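PDB 3UN6: ABC transporter substrate-binding protein from Staphylococcus aureus subsp. aureus NCTC 8325, which is of unknown function but probably captures a ligand for an ABC-type import system, and binds zinc. Local coordinates for residues A[75-83]-A[90-100]; A[248-258]-A[272-283]. All blocks are in the same frame, centred on the assembly; numbering follows the deposited sequence.

Contact 1 of 2, residues A[75-83]-A[90-100]; sequences WPDLMDALN and ASTLIELAMKS
Trp75 lays one face of its indole over Leu93. Leu93 CD1 stands 3.7 Å from the centroid of the five-membered ring of Trp75 and only 3° off its normal, a CH-pi contact, while Leu93 CG lies 3.6 Å from Trp75 CE2 and Leu93 CD2 lies against Trp75 CZ2. With CG anti to the carbonyl carbon (chi1 -64°), Trp75 swings its indole forward of the helix start to the end of the strand. There the far rim of the six-membered ring meets the backbone: Trp75 CZ3 is 3.5 Å from Thr92 CA, and Ser91 O sits at the ring edge, in plane. Trp75 NE1 and Thr92 OG1 are buried here without a polar partner.

Strand 66-71, helix 75-83 and strand 89-93 form a beta-alpha-beta crossover, the two parallel strands having 36-41 between them in the five-stranded sheet, consistent with the periplasmic-binding-protein clan of this family. The chain then turns at the N-cap residue Leu93 into helix 94-102. The indole also lies close to a bound zinc ion, and Leu93 touches the zinc ligand Cys221.

Selenomethionine Met79 fills the angle between strand and second helix. Its CG presses on Leu96 CD2 at 3.3 Å, tighter than usual for two carbons. The chain then bends at chi2 and chi3, bringing Met79 SE 3.4 Å from Thr92 OG1 and carrying CE on to Ser100 CB. Leu96 CD2 also reaches Trp75 CB. At the start of the strand Leu78 CD2 touches Ala90 CB at 4.0 Å; further along both helices, Ser100 OG gives Asn83 OD1 a weak, 3.3 Å hydrogen bond.

Contact 2 of 2, residues A[248-258]-A[272-283]; sequences GFKMNDRKQSV and LTQSAAWTSYGD
Gly282 N donates to Gly248 O (2.8 Å), and Arg254 NE donates to Ala276 O (3.3 Å, 157° at the hydrogen). Ala276 O lies in the guanidinium plane but is met from above its own carbonyl plane; Thr279 N comes to the same oxygen from the opposite face. Arg254 NH1 adds a weak bond to it, and a water hydrogen-bonded to Ser257 OG also lies 2.7 Å from Ala276 O and probably donates to it. The bend at chi2 (80°) turns the Arg254 guanidinium toward the C-terminal end of helix 269-277.

The contact joins the type I turn between helices 234-250 and 254-264, where Asp253 OD1 caps the second helix through Lys255 N, to the segment leading from helix 269-277 into strand 279-280, which pairs antiparallel with strand 112-122 in the second, mixed sheet.

Tyr281 packs under that turn: selenomethionine Met251 sets CE over one ring face, 4.0 Å from the Tyr281 centroid, a CH-pi contact, with SE above the same ring at 5.3 Å as a Met-aromatic contact. Tyr281 OH is hydrogen-bonded to Thr45 O. Phe249 lays its ring face on the peptide after Gly282, Phe249 CE1 standing 3.7 Å from Gly282 C. Between the helices, Val258 CG2 meets Ala276 CB at 3.7 Å.

How the contacts relate
Contact 1 is buried almost throughout, whereas contact 2 is partly exposed; the two lie on opposite sides of the chain's centre, about 24 Å apart between centres, and share no helix or strand. Contact 1 sets a helix against a central strand and the helix that follows it, and does so almost wholly with apolar side chains. Contact 2 gathers turns and helix ends, where a backbone bond, an arginine and a water join the packing. Both use a selenomethionine against bulky neighbours, and both come near the zinc site: contact 1 through Trp75, about 4 Å from a bound zinc ion (side chain to metal), and through Leu93 beside Cys220 and Cys221, contact 2 through Thr279, close to His46.

Contact 1 of 2, residues A[75-83]-A[90-100]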
loop_
_atom_site.group_PDB
_atom_site.type_symbol
_atom_site.label_atom_id
_atom_site.label_comp_id
_atom_site.label_asym_id
_atom_site.label_seq_id
_atom_site.Cartn_x
_atom_site.Cartn_y
_atom_site.Cartn_z
ATOM N N TRP A 75 4.749 -5.876 7.636
ATOM C CA TRP A 75 4.448 -4.535 8.130
ATOM C C TRP A 75 4.941 -4.177 9.538
ATOM O O TRP A 75 5.462 -3.074 9.735
ATOM C CB TRP A 75 2.970 -4.234 7.978
ATOM C CG TRP A 75 2.551 -4.197 6.549
ATOM C CD1 TRP A 75 1.776 -5.104 5.907
ATOM C CD2 TRP A 75 2.909 -3.215 5.581
ATOM N NE1 TRP A 75 1.609 -4.748 4.596
ATOM C CE2 TRP A 75 2.293 -3.580 4.372
ATOM C CE3 TRP A 75 3.676 -2.046 5.623
ATOM C CZ2 TRP A 75 2.417 -2.827 3.217
ATOM C CZ3 TRP A 75 3.812 -1.306 4.480
ATOM C CH2 TRP A 75 3.184 -1.695 3.281
ATOM N N PRO A 76 4.803 -5.082 10.513
ATOM C CA PRO A 76 5.319 -4.722 11.842
ATOM C C PRO A 76 6.825 -4.392 11.863
ATOM O O PRO A 76 7.216 -3.406 12.480
ATOM C CB PRO A 76 4.995 -5.966 12.689
ATOM C CG PRO A 76 3.749 -6.507 12.044
ATOM C CD PRO A 76 3.982 -6.302 10.555
ATOM N N ASP A 77 7.665 -5.177 11.184
ATOM C CA ASP A 77 9.107 -4.859 11.120
ATOM C C ASP A 77 9.360 -3.481 10.515
ATOM O O ASP A 77 10.223 -2.722 10.975
ATOM C CB ASP A 77 9.853 -5.869 10.276
ATOM C CG ASP A 77 10.022 -7.193 10.959
ATOM O OD1 ASP A 77 9.677 -7.290 12.156
ATOM O OD2 ASP A 77 10.508 -8.137 10.290
ATOM N N LEU A 78 8.630 -3.173 9.461
ATOM C CA LEU A 78 8.776 -1.880 8.800
ATOM C C LEU A 78 8.392 -0.713 9.763
ATOM O O LEU A 78 9.143 0.270 9.890
ATOM C CB LEU A 78 7.987 -1.858 7.494
ATOM C CG LEU A 78 7.964 -0.544 6.709
ATOM C CD1 LEU A 78 7.764 -0.804 5.179
ATOM C CD2 LEU A 78 6.910 0.412 7.230
HETATM N N MSE A 79 7.259 -0.827 10.441
HETATM C CA MSE A 79 6.820 0.215 11.397
HETATM C C MSE A 79 7.796 0.385 12.587
HETATM O O MSE A 79 8.027 1.501 13.039
HETATM C CB MSE A 79 5.398 -0.076 11.907
HETATM C CG MSE A 79 4.315 0.067 10.849
HETATM SE SE MSE A 79 4.367 1.828 9.925
HETATM C CE MSE A 79 4.230 2.993 11.521
ATOM N N ASP A 80 8.358 -0.710 13.088
ATOM C CA ASP A 80 9.371 -0.623 14.170
ATOM C C ASP A 80 10.612 0.165 13.727
ATOM O O ASP A 80 11.146 0.982 14.491
ATOM C CB ASP A 80 9.797 -2.001 14.610
ATOM C CG ASP A 80 8.664 -2.789 15.214
ATOM O OD1 ASP A 80 7.689 -2.151 15.659
ATOM O OD2 ASP A 80 8.746 -4.040 15.244
ATOM N N ALA A 81 11.078 -0.081 12.500
ATOM C CA ALA A 81 12.235 0.661 11.963
ATOM C C ALA A 81 11.860 2.139 11.799
ATOM O O ALA A 81 12.671 3.029 12.080
ATOM C CB ALA A 81 12.722 0.054 10.621
ATOM N N LEU A 82 10.636 2.402 11.346
ATOM C CA LEU A 82 10.176 3.773 11.176
ATOM C C LEU A 82 10.118 4.500 12.528
ATOM O O LEU A 82 10.646 5.610 12.666
ATOM C CB LEU A 82 8.793 3.821 10.532
ATOM C CG LEU A 82 8.266 5.220 10.166
ATOM C CD1 LEU A 82 9.153 5.934 9.141
ATOM C CD2 LEU A 82 6.817 5.135 9.660
ATOM N N ASN A 83 9.487 3.875 13.509
ATOM C CA ASN A 83 9.338 4.461 14.859
ATOM C C ASN A 83 10.646 4.584 15.666
ATOM O O ASN A 83 10.782 5.464 16.528
ATOM C CB ASN A 83 8.315 3.649 15.670
ATOM C CG ASN A 83 6.917 3.714 15.084
ATOM O OD1 ASN A 83 6.535 4.697 14.435
ATOM N ND2 ASN A 83 6.137 2.660 15.314
ATOM N N ALA A 90 8.911 5.973 4.785
ATOM C CA ALA A 90 8.467 4.694 4.275
ATOM C C ALA A 90 7.205 4.785 3.440
ATOM O O ALA A 90 6.439 5.737 3.574
ATOM C CB ALA A 90 8.179 3.771 5.463
ATOM N N SER A 91 7.022 3.807 2.547
ATOM C CA SER A 91 5.737 3.627 1.843
ATOM C C SER A 91 5.017 2.632 2.754
ATOM O O SER A 91 5.544 1.553 3.015
ATOM C CB SER A 91 5.924 3.048 0.438
ATOM O OG SER A 91 4.681 2.963 -0.229
ATOM N N THR A 92 3.838 2.989 3.256
ATOM C CA THR A 92 3.166 2.161 4.264
ATOM C C THR A 92 1.648 2.241 4.231
ATOM O O THR A 92 1.065 3.165 3.657
ATOM C CB THR A 92 3.690 2.551 5.707
ATOM O OG1 THR A 92 3.240 1.604 6.698
ATOM C CG2 THR A 92 3.230 3.939 6.097
ATOM N N LEU A 93 1.010 1.252 4.838
ATOM C CA LEU A 93 -0.448 1.222 4.941
ATOM C C LEU A 93 -0.905 2.520 5.643
ATOM O O LEU A 93 -0.367 2.895 6.699
ATOM C CB LEU A 93 -0.904 0.026 5.764
ATOM C CG LEU A 93 -0.450 -1.346 5.257
ATOM C CD1 LEU A 93 -0.901 -2.388 6.267
ATOM C CD2 LEU A 93 -0.986 -1.626 3.841
ATOM N N ILE A 94 -1.892 3.200 5.058
ATOM C CA ILE A 94 -2.331 4.486 5.602
ATOM C C ILE A 94 -2.974 4.348 6.983
ATOM O O ILE A 94 -2.788 5.216 7.832
ATOM C CB ILE A 94 -3.231 5.288 4.574
ATOM C CG1 ILE A 94 -3.438 6.728 5.056
ATOM C CG2 ILE A 94 -4.565 4.569 4.299
ATOM C CD1 ILE A 94 -4.357 7.584 4.139
ATOM N N GLU A 95 -3.691 3.240 7.226
ATOM C CA GLU A 95 -4.382 3.048 8.502
ATOM C C GLU A 95 -3.383 2.773 9.594
ATOM O O GLU A 95 -3.553 3.235 10.704
ATOM C CB GLU A 95 -5.429 1.907 8.456
ATOM C CG GLU A 95 -6.656 2.145 7.504
ATOM C CD GLU A 95 -6.395 1.828 6.022
ATOM O OE1 GLU A 95 -5.257 1.436 5.657
ATOM O OE2 GLU A 95 -7.349 1.946 5.211
ATOM N N LEU A 96 -2.342 2.011 9.253
ATOM C CA LEU A 96 -1.254 1.633 10.175
ATOM C C LEU A 96 -0.496 2.876 10.619
ATOM O O LEU A 96 -0.187 3.053 11.807
ATOM C CB LEU A 96 -0.314 0.641 9.476
ATOM C CG LEU A 96 0.828 0.033 10.287
ATOM C CD1 LEU A 96 0.335 -0.580 11.611
ATOM C CD2 LEU A 96 1.590 -1.005 9.420
ATOM N N ALA A 97 -0.188 3.724 9.643
ATOM C CA ALA A 97 0.460 5.017 9.889
ATOM C C ALA A 97 -0.462 5.956 10.729
ATOM O O ALA A 97 -0.006 6.651 11.620
ATOM C CB ALA A 97 0.841 5.663 8.552
HETATM N N MSE A 98 -1.762 5.957 10.443
HETATM C CA MSE A 98 -2.732 6.765 11.212
HETATM C C MSE A 98 -2.801 6.319 12.685
HETATM O O MSE A 98 -2.877 7.135 13.590
HETATM C CB MSE A 98 -4.130 6.642 10.591
HETATM C CG MSE A 98 -4.311 7.404 9.289
HETATM SE SE MSE A 98 -5.847 6.813 8.215
HETATM C CE MSE A 98 -7.244 7.256 9.488
ATOM N N LYS A 99 -2.800 5.009 12.911
ATOM C CA LYS A 99 -2.841 4.450 14.256
ATOM C C LYS A 99 -1.571 4.834 15.003
ATOM O O LYS A 99 -1.633 5.291 16.132
ATOM C CB LYS A 99 -2.970 2.927 14.191
ATOM C CG LYS A 99 -2.839 2.222 15.519
ATOM C CD LYS A 99 -3.941 2.595 16.472
ATOM C CE LYS A 99 -3.772 1.841 17.788
ATOM N NZ LYS A 99 -4.746 2.261 18.831
ATOM N N SER A 100 -0.428 4.656 14.355
ATOM C CA SER A 100 0.849 5.023 14.930
ATOM C C SER A 100 0.801 6.519 15.275
ATOM O O SER A 100 1.218 6.939 16.354
ATOM C CB SER A 100 1.975 4.699 13.955
ATOM O OG SER A 100 3.234 4.910 14.573
#

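Contact 2 of 2, residues A[248-258]-A[272-283]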
loop_
_atom_site.group_PDB
_atom_site.type_symbol
_atom_site.label_atom_id
_atom_site.label_comp_id
_atom_site.label_asym_id
_atom_site.label_seq_id
_atom_site.Cartn_x
_atom_site.Cartn_y
_atom_site.Cartn_z
ATOM N N GLY A 248 5.978 9.814 -10.360
ATOM C CA GLY A 248 4.586 9.402 -10.345
ATOM C C GLY A 248 3.923 9.510 -11.695
ATOM O O GLY A 248 3.125 8.651 -12.065
ATOM N N PHE A 249 4.268 10.547 -12.435
ATOM C CA PHE A 249 3.726 10.738 -13.783
ATOM C C PHE A 249 4.438 9.857 -14.808
ATOM O O PHE A 249 3.801 9.353 -15.721
ATOM C CB PHE A 249 3.749 12.210 -14.169
ATOM C CG PHE A 249 2.792 13.048 -13.355
ATOM C CD1 PHE A 249 1.444 13.067 -13.661
ATOM C CD2 PHE A 249 3.238 13.793 -12.271
ATOM C CE1 PHE A 249 0.544 13.826 -12.906
ATOM C CE2 PHE A 249 2.355 14.552 -11.505
ATOM C CZ PHE A 249 0.999 14.568 -11.826
ATOM N N LYS A 250 5.743 9.665 -14.661
ATOM C CA LYS A 250 6.475 8.719 -15.532
ATOM C C LYS A 250 5.855 7.308 -15.466
ATOM O O LYS A 250 5.817 6.577 -16.462
ATOM C CB LYS A 250 7.944 8.601 -15.095
ATOM C CG LYS A 250 8.932 9.482 -15.786
ATOM C CD LYS A 250 9.116 9.049 -17.247
ATOM C CE LYS A 250 10.342 9.680 -17.866
ATOM N NZ LYS A 250 10.375 11.153 -17.646
HETATM N N MSE A 251 5.371 6.954 -14.280
HETATM C CA MSE A 251 4.805 5.631 -13.995
HETATM C C MSE A 251 3.436 5.366 -14.593
HETATM O O MSE A 251 2.922 4.247 -14.479
HETATM C CB MSE A 251 4.776 5.397 -12.499
HETATM C CG MSE A 251 6.159 5.225 -11.874
HETATM SE SE MSE A 251 7.007 3.471 -12.250
HETATM C CE MSE A 251 5.979 2.343 -11.054
ATOM N N ASN A 252 2.833 6.380 -15.199
ATOM C CA ASN A 252 1.574 6.195 -15.919
ATOM C C ASN A 252 1.815 5.331 -17.142
ATOM O O ASN A 252 0.969 4.518 -17.524
ATOM C CB ASN A 252 0.985 7.533 -16.373
ATOM C CG ASN A 252 0.257 8.255 -15.264
ATOM O OD1 ASN A 252 -0.324 7.628 -14.373
ATOM N ND2 ASN A 252 0.232 9.586 -15.343
ATOM N N ASP A 253 2.957 5.543 -17.785
ATOM C CA ASP A 253 3.324 4.735 -18.911
ATOM C C ASP A 253 3.522 3.306 -18.391
ATOM O O ASP A 253 4.436 3.056 -17.608
ATOM C CB ASP A 253 4.611 5.250 -19.534
ATOM C CG ASP A 253 5.146 4.314 -20.601
ATOM O OD1 ASP A 253 4.509 3.268 -20.821
ATOM O OD2 ASP A 253 6.200 4.604 -21.200
ATOM N N ARG A 254 2.662 2.379 -18.819
ATOM C CA ARG A 254 2.750 0.972 -18.369
ATOM C C ARG A 254 4.019 0.200 -18.673
ATOM O O ARG A 254 4.386 -0.684 -17.891
ATOM C CB ARG A 254 1.579 0.117 -18.863
ATOM C CG ARG A 254 0.596 -0.238 -17.771
ATOM C CD ARG A 254 -0.375 0.849 -17.434
ATOM N NE ARG A 254 -1.171 0.434 -16.278
ATOM C CZ ARG A 254 -2.362 0.924 -15.963
ATOM N NH1 ARG A 254 -2.992 0.478 -14.887
ATOM N NH2 ARG A 254 -2.939 1.838 -16.727
ATOM N N LYS A 255 4.663 0.471 -19.802
ATOM C CA LYS A 255 5.903 -0.243 -20.109
ATOM C C LYS A 255 6.898 0.032 -18.994
ATOM O O LYS A 255 7.532 -0.887 -18.501
ATOM C CB LYS A 255 6.528 0.161 -21.451
ATOM C CG LYS A 255 7.911 -0.500 -21.664
ATOM C CD LYS A 255 8.679 0.055 -22.850
ATOM C CE LYS A 255 10.137 -0.430 -22.839
ATOM N NZ LYS A 255 10.922 0.110 -23.987
ATOM N N GLN A 256 7.028 1.312 -18.636
ATOM C CA GLN A 256 7.928 1.757 -17.573
ATOM C C GLN A 256 7.643 1.147 -16.209
ATOM O O GLN A 256 8.572 0.704 -15.542
ATOM C CB GLN A 256 7.929 3.290 -17.454
ATOM C CG GLN A 256 9.134 3.989 -18.127
ATOM C CD GLN A 256 10.448 3.838 -17.304
ATOM O OE1 GLN A 256 10.541 3.001 -16.396
ATOM N NE2 GLN A 256 11.449 4.655 -17.626
ATOM N N SER A 257 6.387 1.130 -15.776
ATOM C CA SER A 257 6.091 0.593 -14.448
ATOM C C SER A 257 6.485 -0.884 -14.377
ATOM O O SER A 257 7.015 -1.330 -13.352
ATOM C CB SER A 257 4.629 0.803 -14.041
ATOM O OG SER A 257 3.739 0.270 -15.005
ATOM N N VAL A 258 6.242 -1.621 -15.464
ATOM C CA VAL A 258 6.628 -3.037 -15.536
ATOM C C VAL A 258 8.142 -3.156 -15.461
ATOM O O VAL A 258 8.661 -3.902 -14.650
ATOM C CB VAL A 258 6.119 -3.758 -16.844
ATOM C CG1 VAL A 258 6.732 -5.168 -16.961
ATOM C CG2 VAL A 258 4.561 -3.827 -16.870
ATOM N N LEU A 272 4.226 -9.455 -12.973
ATOM C CA LEU A 272 4.334 -8.007 -12.772
ATOM C C LEU A 272 3.558 -7.190 -13.829
ATOM O O LEU A 272 3.134 -6.063 -13.544
ATOM C CB LEU A 272 5.805 -7.577 -12.666
ATOM C CG LEU A 272 6.507 -8.118 -11.406
ATOM C CD1 LEU A 272 8.003 -7.943 -11.541
ATOM C CD2 LEU A 272 5.971 -7.444 -10.114
ATOM N N THR A 273 3.363 -7.767 -15.017
ATOM C CA THR A 273 2.537 -7.131 -16.053
ATOM C C THR A 273 1.092 -7.121 -15.557
ATOM O O THR A 273 0.415 -6.096 -15.607
ATOM C CB THR A 273 2.657 -7.858 -17.384
ATOM O OG1 THR A 273 4.022 -7.788 -17.804
ATOM C CG2 THR A 273 1.777 -7.192 -18.446
ATOM N N GLN A 274 0.618 -8.259 -15.053
ATOM C CA GLN A 274 -0.724 -8.317 -14.478
ATOM C C GLN A 274 -0.856 -7.314 -13.305
ATOM O O GLN A 274 -1.850 -6.583 -13.198
ATOM C CB GLN A 274 -1.028 -9.745 -14.006
ATOM C CG GLN A 274 -2.373 -9.905 -13.286
ATOM C CD GLN A 274 -2.686 -11.365 -13.036
ATOM O OE1 GLN A 274 -2.266 -12.223 -13.797
ATOM N NE2 GLN A 274 -3.421 -11.648 -11.986
ATOM N N SER A 275 0.165 -7.276 -12.446
ATOM C CA SER A 275 0.183 -6.410 -11.271
ATOM C C SER A 275 0.137 -4.933 -11.652
ATOM O O SER A 275 -0.615 -4.150 -11.058
ATOM C CB SER A 275 1.437 -6.695 -10.446
ATOM O OG SER A 275 1.427 -8.043 -9.953
ATOM N N ALA A 276 0.938 -4.575 -12.654
ATOM C CA ALA A 276 1.025 -3.214 -13.125
ATOM C C ALA A 276 -0.231 -2.788 -13.882
ATOM O O ALA A 276 -0.633 -1.620 -13.806
ATOM C CB ALA A 276 2.261 -3.052 -14.013
ATOM N N ALA A 277 -0.856 -3.730 -14.592
ATOM C CA ALA A 277 -2.064 -3.431 -15.338
ATOM C C ALA A 277 -3.155 -2.880 -14.420
ATOM O O ALA A 277 -3.888 -1.997 -14.837
ATOM C CB ALA A 277 -2.574 -4.647 -16.086
ATOM N N TRP A 278 -3.237 -3.360 -13.174
ATOM C CA TRP A 278 -4.307 -2.926 -12.254
ATOM C C TRP A 278 -3.912 -1.870 -11.216
ATOM O O TRP A 278 -4.712 -1.531 -10.335
ATOM C CB TRP A 278 -4.952 -4.154 -11.576
ATOM C CG TRP A 278 -5.672 -5.029 -12.549
ATOM C CD1 TRP A 278 -5.130 -6.038 -13.326
ATOM C CD2 TRP A 278 -7.049 -4.932 -12.927
ATOM N NE1 TRP A 278 -6.096 -6.575 -14.128
ATOM C CE2 TRP A 278 -7.283 -5.924 -13.902
ATOM C CE3 TRP A 278 -8.116 -4.125 -12.511
ATOM C CZ2 TRP A 278 -8.533 -6.138 -14.458
ATOM C CZ3 TRP A 278 -9.358 -4.336 -13.064
ATOM C CH2 TRP A 278 -9.560 -5.331 -14.034
ATOM N N THR A 279 -2.698 -1.335 -11.331
ATOM C CA THR A 279 -2.229 -0.297 -10.440
ATOM C C THR A 279 -2.071 0.964 -11.292
ATOM O O THR A 279 -1.811 0.870 -12.475
ATOM C CB THR A 279 -0.891 -0.684 -9.775
ATOM O OG1 THR A 279 -0.989 -2.009 -9.233
ATOM C CG2 THR A 279 -0.535 0.294 -8.640
ATOM N N SER A 280 -2.299 2.135 -10.717
ATOM C CA SER A 280 -2.056 3.381 -11.454
ATOM C C SER A 280 -1.302 4.321 -10.530
ATOM O O SER A 280 -1.212 4.083 -9.317
ATOM C CB SER A 280 -3.345 4.005 -12.008
ATOM O OG SER A 280 -4.076 4.666 -10.999
ATOM N N TYR A 281 -0.700 5.352 -11.101
ATOM C CA TYR A 281 0.056 6.326 -10.327
ATOM C C TYR A 281 -0.406 7.749 -10.714
ATOM O O TYR A 281 -1.530 8.116 -10.417
ATOM C CB TYR A 281 1.557 6.081 -10.516
ATOM C CG TYR A 281 1.957 4.681 -10.113
ATOM C CD1 TYR A 281 2.382 4.402 -8.816
ATOM C CD2 TYR A 281 1.871 3.622 -11.012
ATOM C CE1 TYR A 281 2.730 3.123 -8.440
ATOM C CE2 TYR A 281 2.212 2.335 -10.643
ATOM C CZ TYR A 281 2.642 2.086 -9.355
ATOM O OH TYR A 281 2.967 0.802 -8.946
ATOM N N GLY A 282 0.441 8.553 -11.343
ATOM C CA GLY A 282 0.034 9.911 -11.748
ATOM C C GLY A 282 -0.021 10.922 -10.611
ATOM O O GLY A 282 0.978 11.159 -9.913
ATOM N N ASP A 283 -1.179 11.553 -10.445
ATOM C CA ASP A 283 -1.370 12.540 -9.395
ATOM C C ASP A 283 -1.466 11.799 -8.080
ATOM O O ASP A 283 -2.429 11.063 -7.843
ATOM C CB ASP A 283 -2.644 13.346 -9.669
ATOM C CG ASP A 283 -2.913 14.412 -8.622
ATOM O OD1 ASP A 283 -2.266 14.418 -7.547
ATOM O OD2 ASP A 283 -3.802 15.238 -8.878
HETATM O O HOH W 1 1.173 0.430 -13.495
#